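Local coordinates for Non-structural protein NS2 (Bluetongue virus, PDB 1UTY) that binds single-stranded RNA, the crystallised chain being the RNA-binding domain of the longer viral non-structural phosphoprotein, at residues N134-R138 / N139-D143. Residues are numbered along the deposited sequence; the frame is centred on the assembly and turned at random.
Sequences NDFDR and NEMPD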
ATOM      1  N   ASN A 134      -1.477 -13.197   6.785  1.00 24.12           N
ATOM      2  CA  ASN A 134      -1.279 -11.889   7.394  1.00 23.75           C
ATOM      3  C   ASN A 134      -1.409 -11.959   8.906  1.00 23.42           C
ATOM      4  O   ASN A 134      -2.330 -11.395   9.488  1.00 23.43           O
ATOM      5  CB  ASN A 134      -2.197 -10.821   6.813  1.00 23.64           C
ATOM      6  CG  ASN A 134      -1.795  -9.420   7.270  1.00 25.02           C
ATOM      7  OD1 ASN A 134      -0.611  -9.152   7.525  1.00 24.79           O
ATOM      8  ND2 ASN A 134      -2.774  -8.537   7.404  1.00 24.98           N
ATOM      9  N   ASP A 135      -0.485 -12.678   9.529  1.00 23.34           N
ATOM     10  CA  ASP A 135      -0.417 -12.758  10.986  1.00 23.80           C
ATOM     11  C   ASP A 135       0.980 -13.171  11.412  1.00 22.94           C
ATOM     12  O   ASP A 135       1.806 -13.522  10.570  1.00 23.57           O
ATOM     13  CB  ASP A 135      -1.496 -13.707  11.544  1.00 24.34           C
ATOM     14  CG  ASP A 135      -1.099 -15.164  11.469  0.90 26.85           C
ATOM     15  OD1 ASP A 135      -0.336 -15.536  10.545  0.90 28.43           O
ATOM     16  OD2 ASP A 135      -1.508 -16.013  12.306  0.90 29.71           O
ATOM     17  N   PHE A 136       1.242 -13.133  12.708  1.00 21.91           N
ATOM     18  CA  PHE A 136       2.546 -13.510  13.223  1.00 20.85           C
ATOM     19  C   PHE A 136       2.495 -14.803  14.007  1.00 20.28           C
ATOM     20  O   PHE A 136       1.641 -14.967  14.875  1.00 20.17           O
ATOM     21  CB  PHE A 136       3.089 -12.434  14.160  1.00 20.46           C
ATOM     22  CG  PHE A 136       3.315 -11.107  13.509  1.00 20.38           C
ATOM     23  CD1 PHE A 136       4.242 -10.967  12.475  1.00 20.69           C
ATOM     24  CD2 PHE A 136       2.619  -9.984  13.949  1.00 18.63           C
ATOM     25  CE1 PHE A 136       4.454  -9.727  11.876  1.00 20.31           C
ATOM     26  CE2 PHE A 136       2.833  -8.753  13.377  1.00 20.03           C
ATOM     27  CZ  PHE A 136       3.741  -8.616  12.330  1.00 20.32           C
ATOM     28  N   ASP A 137       3.433 -15.702  13.720  1.00 19.62           N
ATOM     29  CA  ASP A 137       3.814 -16.719  14.699  1.00 19.57           C
ATOM     30  C   ASP A 137       4.442 -15.987  15.879  1.00 19.06           C
ATOM     31  O   ASP A 137       4.979 -14.890  15.726  1.00 18.19           O
ATOM     32  CB  ASP A 137       4.832 -17.709  14.126  1.00 19.29           C
ATOM     33  CG  ASP A 137       4.280 -18.518  12.976  1.00 20.87           C
ATOM     34  OD1 ASP A 137       3.104 -18.306  12.577  1.00 20.20           O
ATOM     35  OD2 ASP A 137       4.967 -19.397  12.401  1.00 23.46           O
ATOM     36  N   ARG A 138       4.392 -16.607  17.050  1.00 19.09           N
ATOM     37  CA  ARG A 138       4.934 -15.975  18.242  1.00 19.38           C
ATOM     38  C   ARG A 138       6.417 -15.613  18.112  1.00 19.83           C
ATOM     39  O   ARG A 138       6.854 -14.605  18.671  1.00 19.74           O
ATOM     40  CB  ARG A 138       4.631 -16.802  19.496  1.00 19.25           C
ATOM     41  CG  ARG A 138       3.183 -16.661  19.927  1.00 19.55           C
ATOM     42  CD  ARG A 138       2.705 -17.657  20.971  1.00 22.10           C
ATOM     43  NE  ARG A 138       1.273 -17.490  21.208  1.00 23.17           N
ATOM     44  CZ  ARG A 138       0.739 -16.604  22.047  1.00 24.63           C
ATOM     45  NH1 ARG A 138       1.513 -15.802  22.784  1.00 24.46           N
ATOM     46  NH2 ARG A 138      -0.583 -16.533  22.163  1.00 24.81           N
ATOM     47  N   ASN A 139       7.181 -16.404  17.355  1.00 20.39           N
ATOM     48  CA  ASN A 139       8.589 -16.075  17.141  1.00 21.24           C
ATOM     49  C   ASN A 139       8.841 -14.917  16.161  1.00 21.55           C
ATOM     50  O   ASN A 139       9.941 -14.384  16.093  1.00 21.78           O
ATOM     51  CB  ASN A 139       9.439 -17.324  16.857  1.00 21.17           C
ATOM     52  CG  ASN A 139       9.315 -17.841  15.440  1.00 22.60           C
ATOM     53  OD1 ASN A 139       8.354 -17.556  14.705  1.00 23.49           O
ATOM     54  ND2 ASN A 139      10.296 -18.651  15.051  1.00 24.75           N
ATOM     55  N   GLU A 140       7.802 -14.515  15.441  1.00 22.35           N
ATOM     56  CA  GLU A 140       7.894 -13.441  14.444  1.00 23.53           C
ATOM     57  C   GLU A 140       7.371 -12.111  14.956  1.00 23.31           C
ATOM     58  O   GLU A 140       7.482 -11.105  14.274  1.00 23.74           O
ATOM     59  CB  GLU A 140       7.074 -13.784  13.202  1.00 23.75           C
ATOM     60  CG  GLU A 140       7.267 -15.170  12.643  1.00 26.38           C
ATOM     61  CD  GLU A 140       6.553 -15.345  11.316  1.00 31.35           C
ATOM     62  OE1 GLU A 140       5.296 -15.236  11.279  1.00 31.65           O
ATOM     63  OE2 GLU A 140       7.255 -15.597  10.304  1.00 34.57           O
ATOM     64  N   MET A 141       6.764 -12.105  16.136  1.00 23.36           N
ATOM     65  CA  MET A 141       6.151 -10.886  16.633  1.00 23.28           C
ATOM     66  C   MET A 141       7.215  -9.864  17.000  1.00 22.64           C
ATOM     67  O   MET A 141       8.256 -10.217  17.568  1.00 22.17           O
ATOM     68  CB  MET A 141       5.247 -11.175  17.822  1.00 23.44           C
ATOM     69  CG  MET A 141       3.950 -11.833  17.425  1.00 25.72           C
ATOM     70  SD  MET A 141       2.894 -12.266  18.816  1.00 31.42           S
ATOM     71  CE  MET A 141       3.917 -13.258  19.739  1.00 29.39           C
ATOM     72  N   PRO A 142       6.961  -8.602  16.649  1.00 22.39           N
ATOM     73  CA  PRO A 142       7.836  -7.497  17.059  1.00 21.98           C
ATOM     74  C   PRO A 142       7.827  -7.330  18.565  1.00 21.96           C
ATOM     75  O   PRO A 142       6.804  -7.594  19.202  1.00 21.27           O
ATOM     76  CB  PRO A 142       7.202  -6.276  16.376  1.00 22.01           C
ATOM     77  CG  PRO A 142       5.783  -6.668  16.124  1.00 21.95           C
ATOM     78  CD  PRO A 142       5.827  -8.138  15.824  1.00 22.10           C
ATOM     79  N   ASP A 143       8.970  -6.943  19.124  1.00 22.44           N
ATOM     80  CA  ASP A 143       9.040  -6.542  20.515  1.00 23.08           C
ATOM     81  C   ASP A 143       8.645  -5.079  20.596  1.00 22.25           C
ATOM     82  O   ASP A 143       9.400  -4.202  20.166  1.00 22.57           O
ATOM     83  CB  ASP A 143      10.445  -6.749  21.097  1.00 24.05           C
ATOM     84  CG  ASP A 143      10.857  -8.204  21.110  1.00 26.86           C
ATOM     85  OD1 ASP A 143      10.486  -8.927  22.066  1.00 29.84           O
ATOM     86  OD2 ASP A 143      11.545  -8.719  20.198  1.00 30.43           O
TER
HETATM   87  O   HOH W   1       3.166 -16.076   9.808  1.00 46.69           O
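F136 lays one face of its ring against CD of P142. This is a CH-pi contact, with P142 CD 4.1 Å from the centroid of the F136 ring. It stands 16° off the ring normal. M141 packs at the root of the same side chain, its CG 3.4 Å from F136 CB. The thioether then bends at its last torsion (chi3 -57°), which brings M141 CE within 3.5 Å of R138 CG. The two side chains lie alongside each other, pointing the same way.

Residues 137-140 form a type I beta turn. E140 N donates to D137 O at 2.9 Å, closing the turn. The E140 side chain reaches back, and its OE1 accepts D137 N at 3.1 Å on the anti side of the carboxylate. A water donates to the same OE1 and to D135 O, linking the turn to the backbone at D135.

The turn belongs to the loop between strands 113-123 and 148-149, far from the chain centre. The second subunit packs here too: its T102 touches F136 and its Y121 touches P142.

D137 OD1 lies 4.0 Å from E140 OE1. R133 forms a salt bridge with D137, which probably offsets that repulsion. The main-chain N-H and the water should likewise stabilise negative charge on E140. The carboxylate of E140 thus works as a bond acceptor inside the turn, while F136, M141 and P142 supply its apolar packing.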